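Long-range contacts in SAM dependent methyltransferase (Agrobacterium tumefaciens, PDB 2IGT), which binds S-adenosylmethionine and probably transfers its methyl group to an acceptor substrate: residues 130-134 / 163-167; 134-140 / 270-274; 298-304 / 320-326. All blocks are in the same frame, centred on the assembly; numbering follows the deposited sequence. Where two conformers were deposited one is given.

Overall arrangement
From the N-terminal side, the loop 130-134, which runs between strand 119-124 and helix 138-150, is met first by 163-167 at the start of helix 166-173; interaction 1 thereby closes a loop holding helix 138-150 and strand 156-160. Interaction 2 starts from the same loop at Phe-134 but reaches far along the chain to strand 268-273, so the two contacts cross, and both touch S-adenosylmethionine. Interaction 3 follows in series as the C-terminal hairpin of strands 297-306 and 318-328. Strand 318-328 lies beside strand 268-273 in the large mixed sheet, where Ala-273 O and Leu-323 N, 2.8 Å apart, join interactions 2 and 3.

Interaction 1. Residues 130-134 / 163-167; sequences HVGVF and YTGVA. With SAM (S-adenosylmethionine), chain D; FMT (formic acid), chain I.
FMT O1, an oxygen of a formic acid molecule probably from the crystallisation liquor, is gripped from both segments: Tyr-163 OH donates to it over 2.8 Å, Gly-132 N over 2.9 Å, and Val-133 N adds a weak bond. The other oxygen, FMT O2, takes the N-H of Val-131 at 3.1 Å, and Arg-66 also binds the molecule, which lies over one face of the Phe-134 ring. The Tyr-163 hydroxyl reaches this spot because CG stands anti to the backbone N (chi1 -174°), sending the ring across to 130-134. There its edge meets the face of His-130, in the conformer described, with ring planes at 77° and the OH 3.0 Å above the imidazole plane, offset toward the rim. The side chains of Phe-134 and Tyr-163 cross at about a right angle, their rings oblique, CE2 to CE2 3.6 Å, completing an aromatic cluster. Beside it Thr-164 OG1 donates to Gly-132 O at 2.6 Å, arriving from above the carbonyl plane, while its CG2 lies over the centre of a Tyr-163 ring face. S-adenosylmethionine borders the cluster, its CB 3.7 Å from Phe-134 CE2 and its O3' near Tyr-163. Successive N-H groups, a phenol and an arginine around one small formic acid or formate molecule suggest a site suited to an anionic or carbonyl oxygen close to the cofactor.

Interaction 2. Residues 134-140 / 270-274; sequences FPEQIVH and VLTAY. With SAM (S-adenosylmethionine), chain D.
The 3-10 segment 135-137 and the helical residues that follow lie over the end of strand 268-273, with CA atoms 8.4 Å apart at His-140 and Val-270 and 10.6 Å at Phe-134 and Tyr-274. The gap is bridged by side chains, chiefly Tyr-274, whose hydroxyl, in the conformer described, has two partners. It donates to Glu-136 OE2 over 2.9 Å, meeting the carboxylate from above its plane although OE2 lies in the plane of the phenol ring, at its edge. It also accepts from Gln-137 NE2 at 3.0 Å, with an N-H...O angle of 154°. Glu-136 CG sits between the backbone N and the carbonyl carbon (chi1 65°), and a bend at chi2 turns the carboxylate toward the hydroxyl. In the Rossmann-like fold of these methyltransferases, loops at the carboxyl ends of the strands commonly line the cofactor pocket, and here Tyr-274, just past the strand, sets CD2 3.8 Å from CA of S-adenosylmethionine. The side chains of Tyr-274 and Phe-134 run past each other in opposite directions, their rings oblique with planes at 50° and Phe-134 CD1 3.6 Å from Tyr-274 CE1. Farther along, the methyl CG2 of Thr-272 packs against both Gln-137 OE1 and His-140 NE2, whereas its OG1 is bonded to Asp-232. Val-270 CG1 lies over one face of the His-140 imidazole, 4.1 Å from ND1.

Interaction 3. Residues 298-304 / 320-326; sequences VASGELV and STSLFSR. With ACY (acetic acid), chain H.
The Phe-324 ring lies on the antiparallel beta hairpin of strands 297-306 and 318-328, against the backbone of the neighbouring strand: Gly-301 N and Ser-300 C sit over one face, offset toward the rim, while Glu-302 C and O lie at its edge, near the ring plane. The hairpin belongs to the large mixed sheet, 297-306 beside strand 30-39 and 318-328 beside strand 268-273. Ser-300 CA adds a CH-pi contact, 4.2 Å from the ring centroid. CG of Phe-324 is held between its backbone N and carbonyl carbon (chi1 77°), which swings the ring across to Gly-301, which, having no side chain, puts no CB between its backbone and the ring. On the same face of the sheet as Phe-324, the Arg-326 guanidinium meets an acetic acid molecule, probably from the crystallisation liquor, with OXT at its edge: NH2 donates a hydrogen bond to OXT (3.1 Å) and NH1 one to the other oxygen, O. Trp-143 makes a cation-pi contact with this arginine. Paired backbone bonds join Ala-299 to Arg-326 and Gly-301 to Phe-324. On the face opposite Phe-324, Ser-300 OG and Ser-325 OG lie 2.8 Å apart in a hydrogen bond, and His-284 also bonds the former. Farther along that face Ser-320 OG donates to Glu-302 OE1 at 2.7 Å, from above the carboxylate plane, and Glu-302 CG runs beside Leu-323 CD2. Leu-303 faces both Thr-321 and Ser-322, a classic beta bulge that shifts the register by one residue. Leu-303 N donates to Ser-322 O at 3.0 Å. The carbonyl oxygen of Leu-303 takes two donors from one residue, Thr-321 N at 2.9 Å in the carbonyl plane and Thr-321 OG1 at 3.0 Å from 50° above it.

Interaction 1. Residues 130-134 / 163-167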
loop_
_atom_site.group_PDB
_atom_site.type_symbol
_atom_site.label_atom_id
_atom_site.label_comp_id
_atom_site.label_asym_id
_atom_site.label_seq_id
_atom_site.Cartn_x
_atom_site.Cartn_y
_atom_site.Cartn_z
ATOM N N HIS A 130 -3.298 5.685 -19.020
ATOM C CA HIS A 130 -3.335 4.576 -19.979
ATOM C C HIS A 130 -4.760 4.115 -20.305
ATOM O O HIS A 130 -5.569 3.930 -19.395
ATOM C CB HIS A 130 -2.438 3.399 -19.521
ATOM C CG HIS A 130 -2.868 2.718 -18.251
ATOM N ND1 HIS A 130 -4.127 2.180 -18.070
ATOM C CD2 HIS A 130 -2.167 2.398 -17.134
ATOM C CE1 HIS A 130 -4.197 1.606 -16.880
ATOM N NE2 HIS A 130 -3.024 1.725 -16.292
ATOM N N VAL A 131 -5.061 3.947 -21.595
ATOM C CA VAL A 131 -6.431 3.618 -22.033
ATOM C C VAL A 131 -6.586 2.129 -22.371
ATOM O O VAL A 131 -7.617 1.710 -22.893
ATOM C CB VAL A 131 -6.916 4.491 -23.237
ATOM C CG1 VAL A 131 -7.025 6.004 -22.823
ATOM C CG2 VAL A 131 -5.977 4.329 -24.445
ATOM N N GLY A 132 -5.568 1.327 -22.078
ATOM C CA GLY A 132 -5.696 -0.128 -22.177
ATOM C C GLY A 132 -5.099 -0.710 -23.451
ATOM O O GLY A 132 -5.279 -1.902 -23.748
ATOM N N VAL A 133 -4.412 0.140 -24.212
ATOM C CA VAL A 133 -3.745 -0.271 -25.446
ATOM C C VAL A 133 -2.725 0.793 -25.832
ATOM O O VAL A 133 -2.925 1.980 -25.557
ATOM C CB VAL A 133 -4.777 -0.532 -26.604
ATOM C CG1 VAL A 133 -5.618 0.733 -26.940
ATOM C CG2 VAL A 133 -4.116 -1.150 -27.854
ATOM N N PHE A 134 -1.625 0.338 -26.425
ATOM C CA PHE A 134 -0.618 1.179 -27.042
ATOM C C PHE A 134 -0.740 0.944 -28.546
ATOM O O PHE A 134 -0.086 0.049 -29.094
ATOM C CB PHE A 134 0.782 0.798 -26.508
ATOM C CG PHE A 134 1.020 1.201 -25.081
ATOM C CD1 PHE A 134 1.533 2.465 -24.767
ATOM C CD2 PHE A 134 0.723 0.332 -24.052
ATOM C CE1 PHE A 134 1.762 2.842 -23.442
ATOM C CE2 PHE A 134 0.927 0.708 -22.714
ATOM C CZ PHE A 134 1.458 1.967 -22.409
ATOM N N TYR A 163 0.662 -6.980 -20.276
ATOM C CA TYR A 163 -0.324 -5.897 -20.096
ATOM C C TYR A 163 -1.723 -6.390 -20.529
ATOM O O TYR A 163 -2.127 -7.488 -20.126
ATOM C CB TYR A 163 0.150 -4.648 -20.868
ATOM C CG TYR A 163 -0.666 -3.391 -20.690
ATOM C CD1 TYR A 163 -1.023 -2.941 -19.421
ATOM C CD2 TYR A 163 -1.054 -2.627 -21.804
ATOM C CE1 TYR A 163 -1.755 -1.756 -19.251
ATOM C CE2 TYR A 163 -1.795 -1.446 -21.644
ATOM C CZ TYR A 163 -2.126 -1.012 -20.368
ATOM O OH TYR A 163 -2.860 0.153 -20.165
ATOM N N THR A 164 -2.444 -5.635 -21.366
ATOM C CA THR A 164 -3.793 -6.031 -21.738
ATOM C C THR A 164 -3.810 -7.088 -22.847
ATOM O O THR A 164 -4.876 -7.491 -23.283
ATOM C CB THR A 164 -4.647 -4.817 -22.140
ATOM O OG1 THR A 164 -4.007 -4.124 -23.224
ATOM C CG2 THR A 164 -4.869 -3.850 -20.918
ATOM N N GLY A 165 -2.626 -7.511 -23.298
ATOM C CA GLY A 165 -2.483 -8.718 -24.118
ATOM C C GLY A 165 -2.929 -8.655 -25.563
ATOM O O GLY A 165 -3.167 -9.693 -26.163
ATOM N N VAL A 166 -2.985 -7.469 -26.165
ATOM C CA VAL A 166 -3.397 -7.412 -27.578
ATOM C C VAL A 166 -2.408 -8.200 -28.470
ATOM O O VAL A 166 -2.825 -8.915 -29.382
ATOM C CB VAL A 166 -3.617 -5.969 -28.082
ATOM C CG1 VAL A 166 -3.918 -5.952 -29.606
ATOM C CG2 VAL A 166 -4.778 -5.361 -27.341
ATOM N N ALA A 167 -1.106 -8.123 -28.171
ATOM C CA ALA A 167 -0.126 -8.940 -28.932
ATOM C C ALA A 167 -0.402 -10.433 -28.763
ATOM O O ALA A 167 -0.256 -11.222 -29.707
ATOM C CB ALA A 167 1.316 -8.608 -28.517
HETATM N N SAM D . 5.829 -1.172 -20.985
HETATM C CA SAM D . 4.858 -0.044 -20.924
HETATM C C SAM D . 5.460 1.092 -20.077
HETATM O O SAM D . 6.540 0.978 -19.469
HETATM O OXT SAM D . 4.869 2.178 -20.005
HETATM C CB SAM D . 3.489 -0.519 -20.385
HETATM C CG SAM D . 3.354 -0.687 -18.853
HETATM S SD SAM D . 4.402 -2.027 -18.168
HETATM C CE SAM D . 5.853 -2.113 -19.196
HETATM C "C5'" SAM D . 3.591 -3.462 -18.919
HETATM C "C4'" SAM D . 3.187 -4.511 -17.897
HETATM O "O4'" SAM D . 4.314 -4.894 -17.128
HETATM C "C3'" SAM D . 2.161 -4.055 -16.853
HETATM O "O3'" SAM D . 0.911 -4.664 -17.132
HETATM C "C2'" SAM D . 2.713 -4.486 -15.485
HETATM O "O2'" SAM D . 1.775 -5.159 -14.667
HETATM C "C1'" SAM D . 3.824 -5.454 -15.929
HETATM N N9 SAM D . 4.940 -5.636 -15.004
HETATM C C8 SAM D . 5.603 -4.690 -14.243
HETATM N N7 SAM D . 6.595 -5.302 -13.567
HETATM C C5 SAM D . 6.584 -6.630 -13.871
HETATM C C6 SAM D . 7.352 -7.716 -13.435
HETATM N N6 SAM D . 8.345 -7.551 -12.574
HETATM N N1 SAM D . 7.103 -8.979 -13.964
HETATM C C2 SAM D . 6.069 -9.153 -14.849
HETATM N N3 SAM D . 5.276 -8.090 -15.263
HETATM C C4 SAM D . 5.532 -6.845 -14.765
HETATM C C FMT I . -2.047 2.765 -22.920
HETATM O O1 FMT I . -2.747 1.934 -22.338
HETATM O O2 FMT I . -2.365 3.934 -23.145
#

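Interaction 2. Residues 134-140 / 270-274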
loop_
_atom_site.group_PDB
_atom_site.type_symbol
_atom_site.label_atom_id
_atom_site.label_comp_id
_atom_site.label_asym_id
_atom_site.label_seq_id
_atom_site.Cartn_x
_atom_site.Cartn_y
_atom_site.Cartn_z
ATOM N N PHE A 134 -1.625 0.338 -26.425
ATOM C CA PHE A 134 -0.618 1.179 -27.042
ATOM C C PHE A 134 -0.740 0.944 -28.546
ATOM O O PHE A 134 -0.086 0.049 -29.094
ATOM C CB PHE A 134 0.782 0.798 -26.508
ATOM C CG PHE A 134 1.020 1.201 -25.081
ATOM C CD1 PHE A 134 1.533 2.465 -24.767
ATOM C CD2 PHE A 134 0.723 0.332 -24.052
ATOM C CE1 PHE A 134 1.762 2.842 -23.442
ATOM C CE2 PHE A 134 0.927 0.708 -22.714
ATOM C CZ PHE A 134 1.458 1.967 -22.409
ATOM N N PRO A 135 -1.622 1.712 -29.229
ATOM C CA PRO A 135 -1.980 1.326 -30.597
ATOM C C PRO A 135 -0.833 1.406 -31.591
ATOM O O PRO A 135 -0.866 0.744 -32.631
ATOM C CB PRO A 135 -3.087 2.316 -30.991
ATOM C CG PRO A 135 -3.029 3.406 -30.001
ATOM C CD PRO A 135 -2.320 2.934 -28.772
ATOM N N GLU A 136 0.173 2.209 -31.278
ATOM C CA GLU A 136 1.368 2.282 -32.148
ATOM C C GLU A 136 2.054 0.916 -32.288
ATOM O O GLU A 136 2.705 0.642 -33.309
ATOM C CB GLU A 136 2.375 3.323 -31.613
ATOM C CG GLU A 136 3.008 3.010 -30.267
ATOM C CD GLU A 136 2.199 3.485 -29.060
ATOM O OE1 GLU A 136 0.981 3.754 -29.177
ATOM O OE2 GLU A 136 2.784 3.600 -27.963
ATOM N N GLN A 137 1.903 0.067 -31.265
ATOM C CA GLN A 137 2.471 -1.290 -31.259
ATOM C C GLN A 137 1.942 -2.169 -32.406
ATOM O O GLN A 137 2.457 -3.266 -32.644
ATOM C CB GLN A 137 2.260 -1.960 -29.888
ATOM C CG GLN A 137 3.113 -1.324 -28.747
ATOM C CD GLN A 137 4.598 -1.619 -28.903
ATOM O OE1 GLN A 137 4.983 -2.699 -29.377
ATOM N NE2 GLN A 137 5.441 -0.669 -28.523
ATOM N N ILE A 138 0.932 -1.674 -33.131
ATOM C CA ILE A 138 0.416 -2.381 -34.312
ATOM C C ILE A 138 1.504 -2.721 -35.337
ATOM O O ILE A 138 1.419 -3.743 -36.012
ATOM C CB ILE A 138 -0.727 -1.616 -35.010
ATOM C CG1 ILE A 138 -1.491 -2.569 -35.965
ATOM C CG2 ILE A 138 -0.187 -0.349 -35.734
ATOM C CD1 ILE A 138 -2.784 -2.003 -36.570
ATOM N N VAL A 139 2.532 -1.876 -35.448
ATOM C CA VAL A 139 3.642 -2.210 -36.336
ATOM C C VAL A 139 4.309 -3.549 -35.909
ATOM O O VAL A 139 4.554 -4.412 -36.759
ATOM C CB VAL A 139 4.666 -1.058 -36.448
ATOM C CG1 VAL A 139 5.727 -1.377 -37.488
ATOM C CG2 VAL A 139 3.942 0.252 -36.798
ATOM N N HIS A 140 4.577 -3.727 -34.616
ATOM C CA HIS A 140 5.163 -4.992 -34.126
ATOM C C HIS A 140 4.135 -6.128 -34.207
ATOM O O HIS A 140 4.500 -7.264 -34.491
ATOM C CB HIS A 140 5.690 -4.892 -32.676
ATOM C CG HIS A 140 6.772 -3.864 -32.478
ATOM N ND1 HIS A 140 7.997 -3.929 -33.118
ATOM C CD2 HIS A 140 6.817 -2.766 -31.681
ATOM C CE1 HIS A 140 8.735 -2.892 -32.752
ATOM N NE2 HIS A 140 8.047 -2.174 -31.877
ATOM N N VAL A 270 11.993 -9.662 -29.663
ATOM C CA VAL A 270 11.593 -8.276 -29.856
ATOM C C VAL A 270 11.521 -7.581 -28.510
ATOM O O VAL A 270 10.799 -8.029 -27.617
ATOM C CB VAL A 270 10.191 -8.160 -30.522
ATOM C CG1 VAL A 270 9.769 -6.679 -30.614
ATOM C CG2 VAL A 270 10.174 -8.864 -31.909
ATOM N N LEU A 271 12.310 -6.527 -28.357
ATOM C CA LEU A 271 12.305 -5.713 -27.150
ATOM C C LEU A 271 11.672 -4.362 -27.454
ATOM O O LEU A 271 12.085 -3.671 -28.402
ATOM C CB LEU A 271 13.764 -5.498 -26.702
ATOM C CG LEU A 271 14.053 -4.386 -25.691
ATOM C CD1 LEU A 271 13.456 -4.757 -24.293
ATOM C CD2 LEU A 271 15.572 -4.201 -25.585
ATOM N N THR A 272 10.715 -3.955 -26.613
ATOM C CA THR A 272 10.132 -2.607 -26.667
ATOM C C THR A 272 10.367 -1.919 -25.326
ATOM O O THR A 272 10.288 -2.564 -24.275
ATOM C CB THR A 272 8.616 -2.637 -27.041
ATOM O OG1 THR A 272 7.913 -3.518 -26.140
ATOM C CG2 THR A 272 8.438 -3.201 -28.470
ATOM N N ALA A 273 10.644 -0.609 -25.364
ATOM C CA ALA A 273 10.952 0.138 -24.146
ATOM C C ALA A 273 10.364 1.547 -24.163
ATOM O O ALA A 273 10.639 2.332 -25.089
ATOM C CB ALA A 273 12.460 0.173 -23.896
ATOM N N TYR A 274 9.582 1.874 -23.140
ATOM C CA TYR A 274 9.022 3.208 -23.018
ATOM C C TYR A 274 9.977 4.161 -22.293
ATOM O O TYR A 274 9.705 5.348 -22.172
ATOM C CB TYR A 274 7.590 3.143 -22.454
ATOM C CG TYR A 274 6.654 2.671 -23.546
ATOM C CD1 TYR A 274 5.852 3.576 -24.240
ATOM C CD2 TYR A 274 6.635 1.315 -23.947
ATOM C CE1 TYR A 274 5.017 3.151 -25.281
ATOM C CE2 TYR A 274 5.810 0.879 -24.985
ATOM C CZ TYR A 274 5.002 1.804 -25.645
ATOM O OH TYR A 274 4.185 1.390 -26.668
HETATM N N SAM D . 5.829 -1.172 -20.985
HETATM C CA SAM D . 4.858 -0.044 -20.924
HETATM C C SAM D . 5.460 1.092 -20.077
HETATM O O SAM D . 6.540 0.978 -19.469
HETATM O OXT SAM D . 4.869 2.178 -20.005
HETATM C CB SAM D . 3.489 -0.519 -20.385
HETATM C CG SAM D . 3.354 -0.687 -18.853
HETATM S SD SAM D . 4.402 -2.027 -18.168
HETATM C CE SAM D . 5.853 -2.113 -19.196
HETATM C "C5'" SAM D . 3.591 -3.462 -18.919
HETATM C "C4'" SAM D . 3.187 -4.511 -17.897
HETATM O "O4'" SAM D . 4.314 -4.894 -17.128
HETATM C "C3'" SAM D . 2.161 -4.055 -16.853
HETATM O "O3'" SAM D . 0.911 -4.664 -17.132
HETATM C "C2'" SAM D . 2.713 -4.486 -15.485
HETATM O "O2'" SAM D . 1.775 -5.159 -14.667
HETATM C "C1'" SAM D . 3.824 -5.454 -15.929
HETATM N N9 SAM D . 4.940 -5.636 -15.004
HETATM C C8 SAM D . 5.603 -4.690 -14.243
HETATM N N7 SAM D . 6.595 -5.302 -13.567
HETATM C C5 SAM D . 6.584 -6.630 -13.871
HETATM C C6 SAM D . 7.352 -7.716 -13.435
HETATM N N6 SAM D . 8.345 -7.551 -12.574
HETATM N N1 SAM D . 7.103 -8.979 -13.964
HETATM C C2 SAM D . 6.069 -9.153 -14.849
HETATM N N3 SAM D . 5.276 -8.090 -15.263
HETATM C C4 SAM D . 5.532 -6.845 -14.765
#

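Interaction 3. Residues 298-304 / 320-326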
loop_
_atom_site.group_PDB
_atom_site.type_symbol
_atom_site.label_atom_id
_atom_site.label_comp_id
_atom_site.label_asym_id
_atom_site.label_seq_id
_atom_site.Cartn_x
_atom_site.Cartn_y
_atom_site.Cartn_z
ATOM N N VAL A 298 20.028 -7.467 -36.226
ATOM C CA VAL A 298 19.366 -6.682 -35.203
ATOM C C VAL A 298 18.988 -5.341 -35.819
ATOM O O VAL A 298 19.860 -4.590 -36.321
ATOM C CB VAL A 298 20.272 -6.483 -33.929
ATOM C CG1 VAL A 298 19.552 -5.612 -32.888
ATOM C CG2 VAL A 298 20.616 -7.847 -33.329
ATOM N N ALA A 299 17.692 -5.046 -35.822
ATOM C CA ALA A 299 17.199 -3.760 -36.295
ATOM C C ALA A 299 16.670 -3.018 -35.077
ATOM O O ALA A 299 15.898 -3.596 -34.283
ATOM C CB ALA A 299 16.074 -3.954 -37.354
ATOM N N SER A 300 17.065 -1.751 -34.921
ATOM C CA SER A 300 16.628 -0.967 -33.757
ATOM C C SER A 300 16.331 0.480 -34.113
ATOM O O SER A 300 16.843 0.990 -35.112
ATOM C CB SER A 300 17.710 -0.991 -32.675
ATOM O OG SER A 300 18.189 -2.313 -32.480
ATOM N N GLY A 301 15.558 1.154 -33.260
ATOM C CA GLY A 301 15.233 2.565 -33.501
ATOM C C GLY A 301 14.072 3.002 -32.632
ATOM O O GLY A 301 13.913 2.522 -31.499
ATOM N N GLU A 302 13.252 3.902 -33.178
ATOM C CA GLU A 302 12.098 4.434 -32.465
ATOM C C GLU A 302 10.834 4.002 -33.203
ATOM O O GLU A 302 10.847 3.840 -34.425
ATOM C CB GLU A 302 12.192 5.966 -32.338
ATOM C CG GLU A 302 13.344 6.357 -31.415
ATOM C CD GLU A 302 13.480 7.833 -31.135
ATOM O OE1 GLU A 302 12.583 8.625 -31.515
ATOM O OE2 GLU A 302 14.513 8.184 -30.514
ATOM N N LEU A 303 9.779 3.777 -32.432
ATOM C CA LEU A 303 8.419 3.542 -32.936
ATOM C C LEU A 303 7.632 4.846 -32.754
ATOM O O LEU A 303 7.537 5.358 -31.640
ATOM C CB LEU A 303 7.739 2.415 -32.154
ATOM C CG LEU A 303 6.260 2.152 -32.465
ATOM C CD1 LEU A 303 6.067 1.698 -33.930
ATOM C CD2 LEU A 303 5.703 1.073 -31.521
ATOM N N VAL A 304 7.076 5.365 -33.853
ATOM C CA VAL A 304 6.454 6.681 -33.827
ATOM C C VAL A 304 5.034 6.585 -34.399
ATOM O O VAL A 304 4.700 5.641 -35.153
ATOM C CB VAL A 304 7.300 7.730 -34.610
ATOM C CG1 VAL A 304 8.778 7.601 -34.238
ATOM C CG2 VAL A 304 7.156 7.540 -36.113
ATOM N N SER A 320 7.077 10.400 -31.274
ATOM C CA SER A 320 7.816 9.193 -30.986
ATOM C C SER A 320 7.362 8.658 -29.621
ATOM O O SER A 320 7.291 9.416 -28.649
ATOM C CB SER A 320 9.306 9.498 -30.997
ATOM O OG SER A 320 10.055 8.348 -30.684
ATOM N N THR A 321 7.028 7.369 -29.569
ATOM C CA THR A 321 6.443 6.766 -28.375
ATOM C C THR A 321 7.410 5.887 -27.557
ATOM O O THR A 321 7.259 5.763 -26.355
ATOM C CB THR A 321 5.227 5.867 -28.740
ATOM O OG1 THR A 321 5.675 4.688 -29.424
ATOM C CG2 THR A 321 4.257 6.614 -29.691
ATOM N N SER A 322 8.367 5.238 -28.219
ATOM C CA SER A 322 9.075 4.150 -27.558
ATOM C C SER A 322 10.260 3.743 -28.402
ATOM O O SER A 322 10.397 4.182 -29.557
ATOM C CB SER A 322 8.143 2.919 -27.371
ATOM O OG SER A 322 7.519 2.624 -28.610
ATOM N N LEU A 323 11.127 2.937 -27.790
ATOM C CA LEU A 323 12.286 2.348 -28.470
ATOM C C LEU A 323 11.986 0.905 -28.788
ATOM O O LEU A 323 11.075 0.279 -28.207
ATOM C CB LEU A 323 13.521 2.380 -27.554
ATOM C CG LEU A 323 13.764 3.666 -26.761
ATOM C CD1 LEU A 323 14.978 3.466 -25.817
ATOM C CD2 LEU A 323 13.988 4.867 -27.712
ATOM N N PHE A 324 12.731 0.374 -29.744
ATOM C CA PHE A 324 12.629 -1.054 -30.023
ATOM C C PHE A 324 13.964 -1.562 -30.518
ATOM O O PHE A 324 14.781 -0.811 -31.078
ATOM C CB PHE A 324 11.547 -1.369 -31.061
ATOM C CG PHE A 324 11.969 -1.046 -32.486
ATOM C CD1 PHE A 324 11.862 0.255 -32.971
ATOM C CD2 PHE A 324 12.494 -2.033 -33.318
ATOM C CE1 PHE A 324 12.280 0.582 -34.272
ATOM C CE2 PHE A 324 12.901 -1.736 -34.621
ATOM C CZ PHE A 324 12.796 -0.424 -35.105
ATOM N N SER A 325 14.164 -2.851 -30.298
ATOM C CA SER A 325 15.251 -3.576 -30.904
ATOM C C SER A 325 14.753 -4.996 -31.191
ATOM O O SER A 325 14.180 -5.641 -30.317
ATOM C CB SER A 325 16.453 -3.618 -29.956
ATOM O OG SER A 325 17.533 -4.257 -30.618
ATOM N N ARG A 326 14.984 -5.473 -32.416
ATOM C CA ARG A 326 14.490 -6.761 -32.849
ATOM C C ARG A 326 15.614 -7.583 -33.487
ATOM O O ARG A 326 16.248 -7.150 -34.465
ATOM C CB ARG A 326 13.352 -6.571 -33.854
ATOM C CG ARG A 326 12.798 -7.867 -34.450
ATOM C CD ARG A 326 11.614 -7.517 -35.335
ATOM N NE ARG A 326 12.108 -6.832 -36.523
ATOM C CZ ARG A 326 11.465 -5.888 -37.191
ATOM N NH1 ARG A 326 10.264 -5.469 -36.798
ATOM N NH2 ARG A 326 12.045 -5.359 -38.259
HETATM C C ACY H . 8.874 -3.663 -39.838
HETATM O O ACY H . 8.231 -4.409 -39.073
HETATM O OXT ACY H . 10.127 -3.634 -39.902
HETATM C CH3 ACY H . 8.095 -2.733 -40.734
#